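Local coordinates for glutamate ABC superfamily ATP binding cassette transporter, binding protein (Enterococcus faecium DO, PDB 5EYF) that binds glutamate as a family 3 solute-binding protein and probably delivers it to an ABC transporter in the membrane for uptake, at residues 19-24 and 60-65; 26-31 and 39-44; 13-18 and 52-57. All blocks are in the same frame, centred on the assembly; numbering follows the deposited sequence.

Contact 1. Residues 19-24 and 60-65. With GLU (glutamic acid), chain E.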
ATOM      1  N   TRP B  19      15.476  19.962   1.466  1.00 19.24           N
ATOM      2  CA  TRP B  19      14.842  18.670   1.699  1.00 19.11           C
ATOM      3  C   TRP B  19      15.592  17.926   2.783  1.00 19.39           C
ATOM      4  O   TRP B  19      16.822  17.839   2.736  1.00 20.14           O
ATOM      5  CB  TRP B  19      14.827  17.789   0.451  1.00 20.02           C
ATOM      6  CG  TRP B  19      14.063  18.322  -0.690  1.00 19.89           C
ATOM      7  CD1 TRP B  19      14.516  19.177  -1.643  1.00 20.46           C
ATOM      8  CD2 TRP B  19      12.706  18.007  -1.033  1.00 18.26           C
ATOM      9  NE1 TRP B  19      13.521  19.425  -2.570  1.00 20.76           N
ATOM     10  CE2 TRP B  19      12.402  18.710  -2.221  1.00 19.04           C
ATOM     11  CE3 TRP B  19      11.727  17.192  -0.462  1.00 18.08           C
ATOM     12  CZ2 TRP B  19      11.150  18.660  -2.826  1.00 20.03           C
ATOM     13  CZ3 TRP B  19      10.490  17.101  -1.085  1.00 19.05           C
ATOM     14  CH2 TRP B  19      10.202  17.845  -2.249  1.00 19.18           C
ATOM     15  N   GLY B  20      14.851  17.396   3.752  1.00 19.76           N
ATOM     16  CA  GLY B  20      15.407  16.490   4.728  1.00 19.53           C
ATOM     17  C   GLY B  20      15.365  15.049   4.259  1.00 19.53           C
ATOM     18  O   GLY B  20      14.285  14.507   3.989  1.00 20.16           O
ATOM     19  N   VAL B  21      16.531  14.410   4.140  1.00 19.54           N
ATOM     20  CA  VAL B  21      16.653  13.060   3.596  1.00 19.74           C
ATOM     21  C   VAL B  21      17.522  12.231   4.518  1.00 20.67           C
ATOM     22  O   VAL B  21      18.349  12.763   5.263  1.00 20.43           O
ATOM     23  CB  VAL B  21      17.257  13.059   2.160  1.00 18.99           C
ATOM     24  CG1 VAL B  21      16.329  13.750   1.153  1.00 19.39           C
ATOM     25  CG2 VAL B  21      18.666  13.713   2.148  1.00 19.32           C
ATOM     26  N   LYS B  22      17.334  10.910   4.453  1.00 21.08           N
ATOM     27  CA  LYS B  22      18.260  10.010   5.111  1.00 21.90           C
ATOM     28  C   LYS B  22      19.622  10.083   4.437  1.00 23.03           C
ATOM     29  O   LYS B  22      19.729  10.339   3.229  1.00 22.11           O
ATOM     30  CB  LYS B  22      17.737   8.570   5.081  1.00 21.51           C
ATOM     31  CG  LYS B  22      16.331   8.379   5.694  1.00 21.81           C
ATOM     32  CD  LYS B  22      16.219   8.982   7.085  1.00 22.28           C
ATOM     33  CE  LYS B  22      14.935   8.555   7.821  1.00 23.11           C
ATOM     34  NZ  LYS B  22      14.929   7.151   8.331  1.00 24.34           N
ATOM     35  N   TYR B  23      20.673   9.856   5.234  1.00 23.43           N
ATOM     36  CA  TYR B  23      22.024   9.715   4.702  1.00 25.25           C
ATOM     37  C   TYR B  23      22.541   8.289   4.799  1.00 26.43           C
ATOM     38  O   TYR B  23      23.661   8.015   4.347  1.00 28.74           O
ATOM     39  CB  TYR B  23      23.022  10.650   5.420  1.00 26.24           C
ATOM     40  CG  TYR B  23      23.057  12.093   4.928  1.00 28.88           C
ATOM     41  CD1 TYR B  23      21.967  12.678   4.294  1.00 29.74           C
ATOM     42  CD2 TYR B  23      24.197  12.869   5.103  1.00 29.41           C
ATOM     43  CE1 TYR B  23      22.005  14.013   3.850  1.00 30.61           C
ATOM     44  CE2 TYR B  23      24.246  14.190   4.660  1.00 31.24           C
ATOM     45  CZ  TYR B  23      23.158  14.758   4.044  1.00 31.77           C
ATOM     46  OH  TYR B  23      23.258  16.076   3.626  1.00 33.99           O
ATOM     47  N   ASP B  24      21.759   7.376   5.373  1.00 26.82           N
ATOM     48  CA  ASP B  24      22.234   6.044   5.709  1.00 27.68           C
ATOM     49  C   ASP B  24      21.359   4.948   5.118  1.00 26.69           C
ATOM     50  O   ASP B  24      21.487   3.782   5.516  1.00 27.46           O
ATOM     51  CB  ASP B  24      22.315   5.873   7.236  1.00 28.67           C
ATOM     52  CG  ASP B  24      20.929   5.682   7.881  1.00 30.20           C
ATOM     53  OD1 ASP B  24      19.913   6.253   7.376  1.00 29.87           O
ATOM     54  OD2 ASP B  24      20.876   4.952   8.893  1.00 32.00           O
ATOM     55  N   THR B  60      18.159  22.459  -5.383  0.55 25.07           N
ATOM     56  CA  THR B  60      17.856  21.577  -4.274  0.55 27.80           C
ATOM     57  C   THR B  60      18.961  21.699  -3.238  0.55 29.38           C
ATOM     58  O   THR B  60      20.137  21.865  -3.578  0.55 31.33           O
ATOM     59  CB  THR B  60      17.733  20.133  -4.750  0.55 27.66           C
ATOM     60  OG1 THR B  60      18.996  19.725  -5.290  0.55 29.98           O
ATOM     61  CG2 THR B  60      16.654  20.021  -5.845  0.55 25.78           C
ATOM     62  N   GLU B  61      18.570  21.667  -1.976  0.55 28.34           N
ATOM     63  CA  GLU B  61      19.500  21.525  -0.877  0.55 29.25           C
ATOM     64  C   GLU B  61      19.059  20.337  -0.041  0.55 27.26           C
ATOM     65  O   GLU B  61      17.864  20.164   0.216  0.55 26.68           O
ATOM     66  CB  GLU B  61      19.565  22.787  -0.013  0.55 32.05           C
ATOM     67  CG  GLU B  61      20.756  22.789   0.922  0.55 35.79           C
ATOM     68  CD  GLU B  61      22.072  22.757   0.161  0.55 39.31           C
ATOM     69  OE1 GLU B  61      22.075  23.156  -1.027  0.55 40.66           O
ATOM     70  OE2 GLU B  61      23.096  22.328   0.741  0.55 40.75           O
ATOM     71  N   PHE B  62      20.019  19.504   0.352  1.00 26.01           N
ATOM     72  CA  PHE B  62      19.739  18.349   1.187  1.00 25.26           C
ATOM     73  C   PHE B  62      20.349  18.521   2.576  1.00 24.76           C
ATOM     74  O   PHE B  62      21.474  19.023   2.725  1.00 28.20           O
ATOM     75  CB  PHE B  62      20.243  17.074   0.516  1.00 25.32           C
ATOM     76  CG  PHE B  62      19.472  16.721  -0.736  1.00 24.26           C
ATOM     77  CD1 PHE B  62      18.184  16.167  -0.644  1.00 24.26           C
ATOM     78  CD2 PHE B  62      20.006  16.938  -1.992  1.00 24.12           C
ATOM     79  CE1 PHE B  62      17.458  15.868  -1.776  1.00 25.17           C
ATOM     80  CE2 PHE B  62      19.265  16.619  -3.142  1.00 25.36           C
ATOM     81  CZ  PHE B  62      17.992  16.093  -3.030  1.00 25.53           C
ATOM     82  N   VAL B  63      19.565  18.133   3.578  1.00 23.91           N
ATOM     83  CA  VAL B  63      19.930  18.164   4.990  1.00 24.05           C
ATOM     84  C   VAL B  63      19.685  16.778   5.559  1.00 24.10           C
ATOM     85  O   VAL B  63      18.611  16.190   5.351  1.00 22.67           O
ATOM     86  CB  VAL B  63      19.113  19.219   5.769  1.00 25.31           C
ATOM     87  CG1 VAL B  63      19.312  19.091   7.274  1.00 26.00           C
ATOM     88  CG2 VAL B  63      19.432  20.623   5.280  1.00 26.89           C
ATOM     89  N   GLU B  64      20.659  16.248   6.284  1.00 26.82           N
ATOM     90  CA  GLU B  64      20.475  14.933   6.880  1.00 27.30           C
ATOM     91  C   GLU B  64      19.409  14.966   7.974  1.00 27.50           C
ATOM     92  O   GLU B  64      19.470  15.792   8.897  1.00 29.65           O
ATOM     93  CB  GLU B  64      21.790  14.407   7.463  1.00 31.67           C
ATOM     94  CG  GLU B  64      21.519  13.120   8.226  1.00 33.52           C
ATOM     95  CD  GLU B  64      22.743  12.337   8.640  1.00 37.73           C
ATOM     96  OE1 GLU B  64      23.849  12.900   8.690  1.00 38.21           O
ATOM     97  OE2 GLU B  64      22.578  11.129   8.937  1.00 40.28           O
ATOM     98  N   VAL B  65      18.458  14.026   7.902  1.00 25.76           N
ATOM     99  CA  VAL B  65      17.559  13.741   9.012  1.00 25.32           C
ATOM    100  C   VAL B  65      17.667  12.261   9.366  1.00 25.14           C
ATOM    101  O   VAL B  65      18.107  11.430   8.563  1.00 26.87           O
ATOM    102  CB  VAL B  65      16.087  14.083   8.683  1.00 25.18           C
ATOM    103  CG1 VAL B  65      15.970  15.518   8.199  1.00 25.40           C
ATOM    104  CG2 VAL B  65      15.511  13.088   7.657  1.00 23.98           C
TER
HETATM  105  N   GLU E 301       8.778   3.809   7.099  1.00 19.56           N
HETATM  106  CA  GLU E 301       8.892   3.539   8.541  1.00 20.28           C
HETATM  107  C   GLU E 301       8.613   4.804   9.341  1.00 21.40           C
HETATM  108  O   GLU E 301       8.368   5.878   8.776  1.00 19.80           O
HETATM  109  CB  GLU E 301      10.274   2.963   8.907  1.00 21.92           C
HETATM  110  CG  GLU E 301      11.463   3.698   8.289  1.00 22.94           C
HETATM  111  CD  GLU E 301      11.760   5.058   8.913  1.00 24.08           C
HETATM  112  OE1 GLU E 301      12.297   5.908   8.194  1.00 23.07           O
HETATM  113  OE2 GLU E 301      11.547   5.265  10.130  1.00 25.23           O
HETATM  114  OXT GLU E 301       8.607   4.778  10.588  1.00 25.38           O
HETATM  115  O   HOH W   1      20.184   9.878   8.271  1.00 26.42           O
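Four backbone hydrogen bonds join the strand parts of residues 19-24 and 60-65, which pair in parallel. W19 N gives a nearly straight bond of 2.7 Å to E61 O, and W19 O accepts V63 N in its carbonyl plane. V21 N then bonds V63 O nearly along the C=O axis. V21 O takes V65 N at 2.9 Å, with the donor above the carbonyl plane. V65 CG1 packs 3.6 Å from G20 CA, directly against the bare backbone of G20. Beyond these bonds a water takes over. It accepts from Y23 N and donates to V65 O at 2.6 Å and to E64 OE2 at 2.8 Å. E64 CB sits over the centre of one face of the Y23 ring, 3.4 Å from the ring centroid, a CH-pi contact. The extended chain carries the E64 carboxylate back toward Y23 CB, nearly parallel to the ring (11°). V21 CG1 meets F62 CD1 at 3.5 Å. The K22 chain bends at chi2 and chi4, and K22 NZ donates to OE1 of the bound glutamate at 2.9 Å. K22 NZ also bonds S67 OG, another glutamate-binding residue. W19 NE1 is bonded to T50 OG1. Strand 16-21 is the middle of the parallel sheet, between 59-64 and 81-82. Helix 41-54 packs on the W19 and F62 side, and helix 70-75 meets K22 and V65.

Contact 2. Residues 26-31 and 39-44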
ATOM      1  N   ARG B  26      20.426   2.910   1.983  0.61 26.64           N
ATOM      2  CA  ARG B  26      20.706   2.579   0.587  0.61 28.21           C
ATOM      3  C   ARG B  26      19.403   2.388  -0.179  0.61 27.91           C
ATOM      4  O   ARG B  26      18.467   1.762   0.322  0.61 28.06           O
ATOM      5  CB  ARG B  26      21.556   1.313   0.467  0.61 30.78           C
ATOM      6  CG  ARG B  26      22.160   1.132  -0.933  0.61 34.77           C
ATOM      7  CD  ARG B  26      23.007  -0.142  -1.085  0.61 39.00           C
ATOM      8  NE  ARG B  26      22.174  -1.291  -1.435  0.61 42.60           N
ATOM      9  CZ  ARG B  26      21.874  -1.657  -2.678  0.61 44.75           C
ATOM     10  NH1 ARG B  26      21.086  -2.701  -2.888  0.61 45.28           N
ATOM     11  NH2 ARG B  26      22.355  -0.984  -3.713  0.61 45.55           N
ATOM     12  N   LEU B  27      19.377   2.920  -1.403  1.00 26.31           N
ATOM     13  CA  LEU B  27      18.254   2.934  -2.360  1.00 22.34           C
ATOM     14  C   LEU B  27      17.331   4.129  -2.156  1.00 20.33           C
ATOM     15  O   LEU B  27      16.531   4.440  -3.055  1.00 20.51           O
ATOM     16  CB  LEU B  27      17.422   1.641  -2.369  1.00 24.09           C
ATOM     17  CG  LEU B  27      18.225   0.348  -2.569  1.00 26.69           C
ATOM     18  CD1 LEU B  27      17.291  -0.874  -2.584  1.00 27.52           C
ATOM     19  CD2 LEU B  27      19.020   0.464  -3.857  1.00 27.11           C
ATOM     20  N   PHE B  28      17.409   4.798  -0.998  1.00 19.79           N
ATOM     21  CA  PHE B  28      16.523   5.931  -0.726  1.00 18.50           C
ATOM     22  C   PHE B  28      17.276   7.228  -0.476  1.00 19.46           C
ATOM     23  O   PHE B  28      17.012   8.223  -1.157  1.00 19.64           O
ATOM     24  CB  PHE B  28      15.583   5.621   0.443  1.00 18.34           C
ATOM     25  CG  PHE B  28      14.542   4.623   0.090  1.00 19.17           C
ATOM     26  CD1 PHE B  28      13.379   5.025  -0.567  1.00 19.71           C
ATOM     27  CD2 PHE B  28      14.749   3.279   0.343  1.00 20.26           C
ATOM     28  CE1 PHE B  28      12.407   4.086  -0.917  1.00 19.44           C
ATOM     29  CE2 PHE B  28      13.787   2.340  -0.005  1.00 19.24           C
ATOM     30  CZ  PHE B  28      12.608   2.764  -0.640  1.00 20.73           C
ATOM     31  N   GLY B  29      18.193   7.250   0.489  1.00 21.08           N
ATOM     32  CA  GLY B  29      19.005   8.420   0.743  1.00 22.92           C
ATOM     33  C   GLY B  29      20.248   7.935   1.425  1.00 25.08           C
ATOM     34  O   GLY B  29      20.202   7.572   2.601  1.00 25.06           O
HETATM   35  N   MSE B  30      21.355   7.970   0.701  0.70 26.23           N
HETATM   36  CA  MSE B  30      22.617   7.435   1.175  0.70 28.94           C
HETATM   37  C   MSE B  30      23.736   8.369   0.776  0.70 28.54           C
HETATM   38  O   MSE B  30      23.874   8.672  -0.398  0.70 29.48           O
HETATM   39  CB  MSE B  30      22.848   6.064   0.564  0.70 34.46           C
HETATM   40  CG  MSE B  30      24.287   5.671   0.488  0.70 41.53           C
HETATM   41 SE   MSE B  30      24.471   4.113   1.562  0.70 49.59          SE
HETATM   42  CE  MSE B  30      24.320   4.933   3.302  0.70 48.57           C
HETATM   43  N   MSE B  31      24.546   8.819   1.733  1.00 29.64           N
HETATM   44  CA  MSE B  31      25.677   9.673   1.387  1.00 30.94           C
HETATM   45  C   MSE B  31      26.742   8.863   0.671  1.00 33.33           C
HETATM   46  O   MSE B  31      27.212   7.850   1.187  1.00 33.03           O
HETATM   47  CB  MSE B  31      26.264  10.325   2.625  1.00 32.63           C
HETATM   48  CG  MSE B  31      27.586  11.030   2.320  1.00 32.61           C
HETATM   49 SE   MSE B  31      27.424  12.521   1.057  0.57 35.76          SE
HETATM   50  CE  MSE B  31      26.424  13.740   2.163  1.00 36.85           C
ATOM     51  N   GLN B  39      22.451  10.154  -2.507  1.00 25.83           N
ATOM     52  CA  GLN B  39      21.841   9.475  -3.647  1.00 24.80           C
ATOM     53  C   GLN B  39      20.722   8.554  -3.184  1.00 23.11           C
ATOM     54  O   GLN B  39      20.742   8.052  -2.059  1.00 24.25           O
ATOM     55  CB  GLN B  39      22.875   8.643  -4.412  1.00 27.08           C
ATOM     56  CG  GLN B  39      24.043   9.442  -4.953  1.00 33.55           C
ATOM     57  CD  GLN B  39      25.039   8.556  -5.648  1.00 38.10           C
ATOM     58  OE1 GLN B  39      25.436   7.522  -5.115  1.00 39.53           O
ATOM     59  NE2 GLN B  39      25.427   8.933  -6.863  1.00 40.68           N
ATOM     60  N   GLY B  40      19.758   8.322  -4.063  1.00 21.89           N
ATOM     61  CA  GLY B  40      18.680   7.386  -3.777  1.00 19.85           C
ATOM     62  C   GLY B  40      17.373   7.817  -4.409  1.00 17.97           C
ATOM     63  O   GLY B  40      17.248   8.881  -4.988  1.00 18.85           O
ATOM     64  N   PHE B  41      16.385   6.931  -4.291  1.00 16.76           N
ATOM     65  CA  PHE B  41      15.049   7.203  -4.809  1.00 16.90           C
ATOM     66  C   PHE B  41      14.454   8.464  -4.195  1.00 16.09           C
ATOM     67  O   PHE B  41      13.850   9.277  -4.901  1.00 15.67           O
ATOM     68  CB  PHE B  41      14.158   5.980  -4.533  1.00 16.91           C
ATOM     69  CG  PHE B  41      12.726   6.121  -4.958  1.00 14.82           C
ATOM     70  CD1 PHE B  41      12.376   5.980  -6.299  1.00 15.88           C
ATOM     71  CD2 PHE B  41      11.716   6.322  -4.018  1.00 15.15           C
ATOM     72  CE1 PHE B  41      11.059   6.083  -6.704  1.00 14.78           C
ATOM     73  CE2 PHE B  41      10.393   6.403  -4.410  1.00 14.59           C
ATOM     74  CZ  PHE B  41      10.054   6.285  -5.751  1.00 14.02           C
ATOM     75  N   ASP B  42      14.514   8.597  -2.860  1.00 16.15           N
ATOM     76  CA  ASP B  42      13.959   9.798  -2.227  1.00 15.76           C
ATOM     77  C   ASP B  42      14.658  11.054  -2.740  1.00 16.11           C
ATOM     78  O   ASP B  42      14.008  12.075  -2.990  1.00 16.38           O
ATOM     79  CB  ASP B  42      14.122   9.757  -0.698  1.00 16.20           C
ATOM     80  CG  ASP B  42      13.136   8.850   0.006  1.00 15.88           C
ATOM     81  OD1 ASP B  42      12.070   8.495  -0.566  1.00 16.88           O
ATOM     82  OD2 ASP B  42      13.455   8.518   1.191  1.00 16.84           O
ATOM     83  N   VAL B  43      15.995  11.001  -2.861  1.00 17.43           N
ATOM     84  CA  VAL B  43      16.763  12.125  -3.400  1.00 18.33           C
ATOM     85  C   VAL B  43      16.307  12.457  -4.822  1.00 17.53           C
ATOM     86  O   VAL B  43      16.129  13.634  -5.179  1.00 17.85           O
ATOM     87  CB  VAL B  43      18.267  11.805  -3.349  1.00 18.87           C
ATOM     88  CG1 VAL B  43      19.079  12.871  -4.111  1.00 18.78           C
ATOM     89  CG2 VAL B  43      18.727  11.720  -1.908  1.00 21.57           C
ATOM     90  N   ASP B  44      16.130  11.436  -5.662  1.00 17.80           N
ATOM     91  CA  ASP B  44      15.754  11.713  -7.055  1.00 17.60           C
ATOM     92  C   ASP B  44      14.335  12.259  -7.172  1.00 16.75           C
ATOM     93  O   ASP B  44      14.054  13.123  -8.021  1.00 17.49           O
ATOM     94  CB  ASP B  44      15.910  10.456  -7.910  1.00 17.77           C
ATOM     95  CG  ASP B  44      17.371  10.174  -8.269  1.00 18.51           C
ATOM     96  OD1 ASP B  44      18.263  10.993  -7.919  1.00 20.49           O
ATOM     97  OD2 ASP B  44      17.628   9.136  -8.908  1.00 20.66           O
TER
HETATM   98  O   HOH W   2      21.118   4.991  -2.191  1.00 28.86           O
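L27 O and F28 O meet the first N-H groups of helix 41-54. F41 N bonds L27 O at 2.8 Å; the bond is straight at hydrogen (168°), but the donor stands above the carbonyl plane. F28 O lies near two further amides and accepts weak bonds from D42 N at 3.0 Å and V43 N at 3.4 Å. Helix-start amides are thus met by carbonyls from another part of the chain. G40, at the N-cap position, turns into the helix with positive phi (146°), and G40 CA makes a CA-H...O contact of 3.2 Å with F28 O. Q39, just before it, forms an antiparallel hydrogen-bonded pair with M30. M30 N gives to Q39 O at 2.8 Å, and Q39 N gives to M30 O. A water bridges L27 N and Q39 O.

The F28 and F41 side chains run side by side, with F28 CE1 3.9 Å from F41 CD2. The D42 carboxylate sits by the F28 side chain: D42 OD1 is at the ring edge, 3.7 Å from F28 CD1. This buried acid is held from outside. OD1 bonds Y102 OH, and OD2 bonds the backbone N of T85, a glutamate-binding residue. F28 and G29 form a classic beta bulge opposite T25. F103 meets F28 edge-to-face, and F236 packs against both phenylalanines. The contact joins the small antiparallel sheet 24-25, 29-32, 37-39 to the start of helix 41-54; helix 227-235 lies against L27 and F41.

Contact 3. Residues 13-18 and 52-57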
ATOM      1  N   SER B  13      12.614  34.398  -3.606  1.00 26.88           N
ATOM      2  CA  SER B  13      13.934  34.980  -3.420  1.00 27.34           C
ATOM      3  C   SER B  13      15.059  33.962  -3.586  1.00 28.38           C
ATOM      4  O   SER B  13      16.056  34.255  -4.251  1.00 30.70           O
ATOM      5  CB  SER B  13      14.037  35.642  -2.043  1.00 28.09           C
ATOM      6  OG  SER B  13      15.289  36.305  -1.942  1.00 29.17           O
ATOM      7  N   THR B  14      14.927  32.770  -2.987  1.00 28.01           N
ATOM      8  CA  THR B  14      16.072  31.871  -2.876  1.00 28.53           C
ATOM      9  C   THR B  14      16.199  30.883  -4.019  1.00 28.44           C
ATOM     10  O   THR B  14      17.290  30.324  -4.207  1.00 27.80           O
ATOM     11  CB  THR B  14      16.040  31.079  -1.570  1.00 27.19           C
ATOM     12  OG1 THR B  14      14.961  30.128  -1.592  1.00 28.12           O
ATOM     13  CG2 THR B  14      15.857  32.008  -0.396  1.00 27.85           C
ATOM     14  N   ASN B  15      15.125  30.658  -4.773  1.00 28.12           N
ATOM     15  CA  ASN B  15      15.114  29.705  -5.879  1.00 27.94           C
ATOM     16  C   ASN B  15      15.599  28.324  -5.436  1.00 28.26           C
ATOM     17  O   ASN B  15      16.319  27.629  -6.159  1.00 28.26           O
ATOM     18  CB  ASN B  15      15.938  30.222  -7.057  1.00 28.34           C
ATOM     19  CG  ASN B  15      15.608  29.495  -8.325  1.00 30.63           C
ATOM     20  OD1 ASN B  15      14.450  29.109  -8.550  1.00 31.35           O
ATOM     21  ND2 ASN B  15      16.625  29.246  -9.142  1.00 33.44           N
ATOM     22  N   GLU B  16      15.165  27.909  -4.250  0.52 26.58           N
ATOM     23  CA  GLU B  16      15.686  26.702  -3.620  0.52 26.25           C
ATOM     24  C   GLU B  16      14.585  26.041  -2.799  0.52 25.35           C
ATOM     25  O   GLU B  16      13.714  26.719  -2.246  0.52 25.56           O
ATOM     26  CB  GLU B  16      16.894  27.046  -2.729  0.52 27.79           C
ATOM     27  CG  GLU B  16      17.683  25.859  -2.158  0.52 29.45           C
ATOM     28  CD  GLU B  16      18.764  26.315  -1.181  0.52 31.51           C
ATOM     29  OE1 GLU B  16      18.419  27.009  -0.197  0.52 32.83           O
ATOM     30  OE2 GLU B  16      19.961  26.016  -1.404  0.52 31.97           O
ATOM     31  N   ILE B  17      14.619  24.707  -2.740  1.00 23.78           N
ATOM     32  CA  ILE B  17      13.865  23.944  -1.753  1.00 22.78           C
ATOM     33  C   ILE B  17      14.854  23.098  -0.962  1.00 21.50           C
ATOM     34  O   ILE B  17      15.767  22.499  -1.541  1.00 23.17           O
ATOM     35  CB  ILE B  17      12.792  23.053  -2.396  1.00 22.90           C
ATOM     36  CG1 ILE B  17      11.794  23.921  -3.156  1.00 25.59           C
ATOM     37  CG2 ILE B  17      12.102  22.166  -1.315  1.00 22.31           C
ATOM     38  CD1 ILE B  17      10.802  23.097  -3.899  1.00 25.96           C
ATOM     39  N   ILE B  18      14.689  23.073   0.362  1.00 21.80           N
ATOM     40  CA  ILE B  18      15.586  22.370   1.273  1.00 22.12           C
ATOM     41  C   ILE B  18      14.887  21.109   1.762  1.00 20.58           C
ATOM     42  O   ILE B  18      13.841  21.182   2.418  1.00 22.16           O
ATOM     43  CB  ILE B  18      15.979  23.251   2.463  1.00 23.51           C
ATOM     44  CG1 ILE B  18      16.573  24.582   1.980  1.00 25.24           C
ATOM     45  CG2 ILE B  18      16.965  22.505   3.349  1.00 24.09           C
ATOM     46  CD1 ILE B  18      16.961  25.501   3.093  1.00 28.55           C
ATOM     47  N   LYS B  52       9.821  20.643 -11.041  1.00 20.43           N
ATOM     48  CA  LYS B  52       8.432  20.961 -11.368  1.00 20.63           C
ATOM     49  C   LYS B  52       7.986  22.255 -10.692  1.00 20.57           C
ATOM     50  O   LYS B  52       7.291  23.077 -11.304  1.00 22.45           O
ATOM     51  CB  LYS B  52       7.502  19.811 -10.952  1.00 20.53           C
ATOM     52  CG  LYS B  52       7.705  18.489 -11.698  1.00 20.73           C
ATOM     53  CD  LYS B  52       7.569  18.642 -13.201  1.00 22.03           C
ATOM     54  CE  LYS B  52       7.426  17.276 -13.853  1.00 23.39           C
ATOM     55  NZ  LYS B  52       7.522  17.457 -15.341  1.00 24.83           N
ATOM     56  N   ILE B  53       8.346  22.448  -9.420  1.00 21.00           N
ATOM     57  CA  ILE B  53       7.827  23.595  -8.684  1.00 21.53           C
ATOM     58  C   ILE B  53       8.504  24.874  -9.145  1.00 23.03           C
ATOM     59  O   ILE B  53       7.843  25.884  -9.438  1.00 24.72           O
ATOM     60  CB  ILE B  53       7.999  23.380  -7.166  1.00 19.79           C
ATOM     61  CG1 ILE B  53       7.202  22.161  -6.720  1.00 20.85           C
ATOM     62  CG2 ILE B  53       7.624  24.664  -6.364  1.00 20.30           C
ATOM     63  CD1 ILE B  53       7.311  21.885  -5.209  1.00 20.43           C
ATOM     64  N   LEU B  54       9.835  24.854  -9.206  1.00 22.39           N
ATOM     65  CA  LEU B  54      10.621  26.047  -9.462  1.00 23.56           C
ATOM     66  C   LEU B  54      11.026  26.199 -10.914  1.00 24.65           C
ATOM     67  O   LEU B  54      11.484  27.280 -11.301  1.00 26.90           O
ATOM     68  CB  LEU B  54      11.886  26.022  -8.602  1.00 23.62           C
ATOM     69  CG  LEU B  54      11.664  25.957  -7.091  1.00 24.04           C
ATOM     70  CD1 LEU B  54      13.010  26.015  -6.349  1.00 23.75           C
ATOM     71  CD2 LEU B  54      10.721  27.090  -6.629  1.00 24.32           C
ATOM     72  N   GLY B  55      10.897  25.158 -11.712  1.00 24.85           N
ATOM     73  CA  GLY B  55      11.357  25.222 -13.081  1.00 24.78           C
ATOM     74  C   GLY B  55      12.787  24.751 -13.227  1.00 27.74           C
ATOM     75  O   GLY B  55      13.440  24.296 -12.279  1.00 27.10           O
ATOM     76  N   ASP B  56      13.271  24.898 -14.464  1.00 31.03           N
ATOM     77  CA  ASP B  56      14.512  24.269 -14.918  1.00 34.44           C
ATOM     78  C   ASP B  56      15.684  24.523 -13.991  1.00 33.17           C
ATOM     79  O   ASP B  56      16.483  23.617 -13.728  1.00 33.29           O
ATOM     80  CB  ASP B  56      14.895  24.785 -16.306  1.00 37.66           C
ATOM     81  CG  ASP B  56      14.153  24.097 -17.411  1.00 41.74           C
ATOM     82  OD1 ASP B  56      13.487  23.068 -17.141  1.00 42.63           O
ATOM     83  OD2 ASP B  56      14.262  24.589 -18.557  1.00 42.14           O
ATOM     84  N   ASN B  57      15.865  25.771 -13.556  1.00 32.04           N
ATOM     85  CA  ASN B  57      17.048  26.110 -12.779  1.00 33.10           C
ATOM     86  C   ASN B  57      16.784  26.145 -11.281  1.00 31.37           C
ATOM     87  O   ASN B  57      17.585  26.717 -10.534  1.00 32.74           O
ATOM     88  CB  ASN B  57      17.633  27.443 -13.238  1.00 37.83           C
ATOM     89  CG  ASN B  57      16.833  28.626 -12.759  1.00 42.29           C
ATOM     90  OD1 ASN B  57      15.609  28.570 -12.691  1.00 44.42           O
ATOM     91  ND2 ASN B  57      17.526  29.708 -12.397  1.00 43.55           N
TER
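N15, I17 and L54 carry most of this surface contact, where strand 16-21 begins beside the C-terminal end of helix 41-54. N15 is the first residue after helix 7-14 and has positive phi. Its CG is anti to the backbone N, chi1 -162°, which sends the amide across to the other segment. There N15 ND2 makes a weak hydrogen bond of 3.0 Å to N57 O, well off straight at hydrogen. The N57 CG takes the crowded position between backbone N and carbonyl carbon, chi1 76°. The two side chains cross at about a right angle, with their amide planes 42° apart. N15 OD1 faces aliphatic carbon instead, 4.0 Å from L54 CB.

L54 has CG anti to its carbonyl carbon and an extended end. L54 CD1 therefore reaches the backbone of the other segment, 3.6 Å from both N15 C and E16 N. It also touches I17 CG1 at 4.0 Å. I17 and I53 share one rotamer, with CG1 anti to the carbonyl carbon and the chain extended to CD1. They cross at about a right angle and meet tip to tip, I17 CD1 to I53 CD1 at 3.9 Å.

G55, with positive phi, ends the helix and turns the chain toward strand 59-64, which pairs in parallel with 16-21. The crossover between these strands runs through the small antiparallel sheet of 24-39 and then helix 41-54, a beta-alpha-beta connection as in periplasmic-binding-protein folds.

Overall arrangement
The contacts lie along strand 16-21, helix 41-54 and strand 59-64, with contact 2 adding strand 29-32. Contacts 1 and 3 share strand 16-21, and E61 N to I17 O, 3.0 Å, continues the sheet pairing between them; their centres are 16 Å apart. Contacts 2 and 3 take the two ends of helix 41-54, with centres 20 Å apart and no touch. Contacts 1 and 2 lie closest, centres 9 Å apart. Y23 O to M31 N, 2.9 Å, is a probable hydrogen bond, and F62 packs on V43. K22 of contact 1 binds glutamate directly, the side chain of D42 is about 8 Å from the ligand, and contact 3 lies away from the pocket.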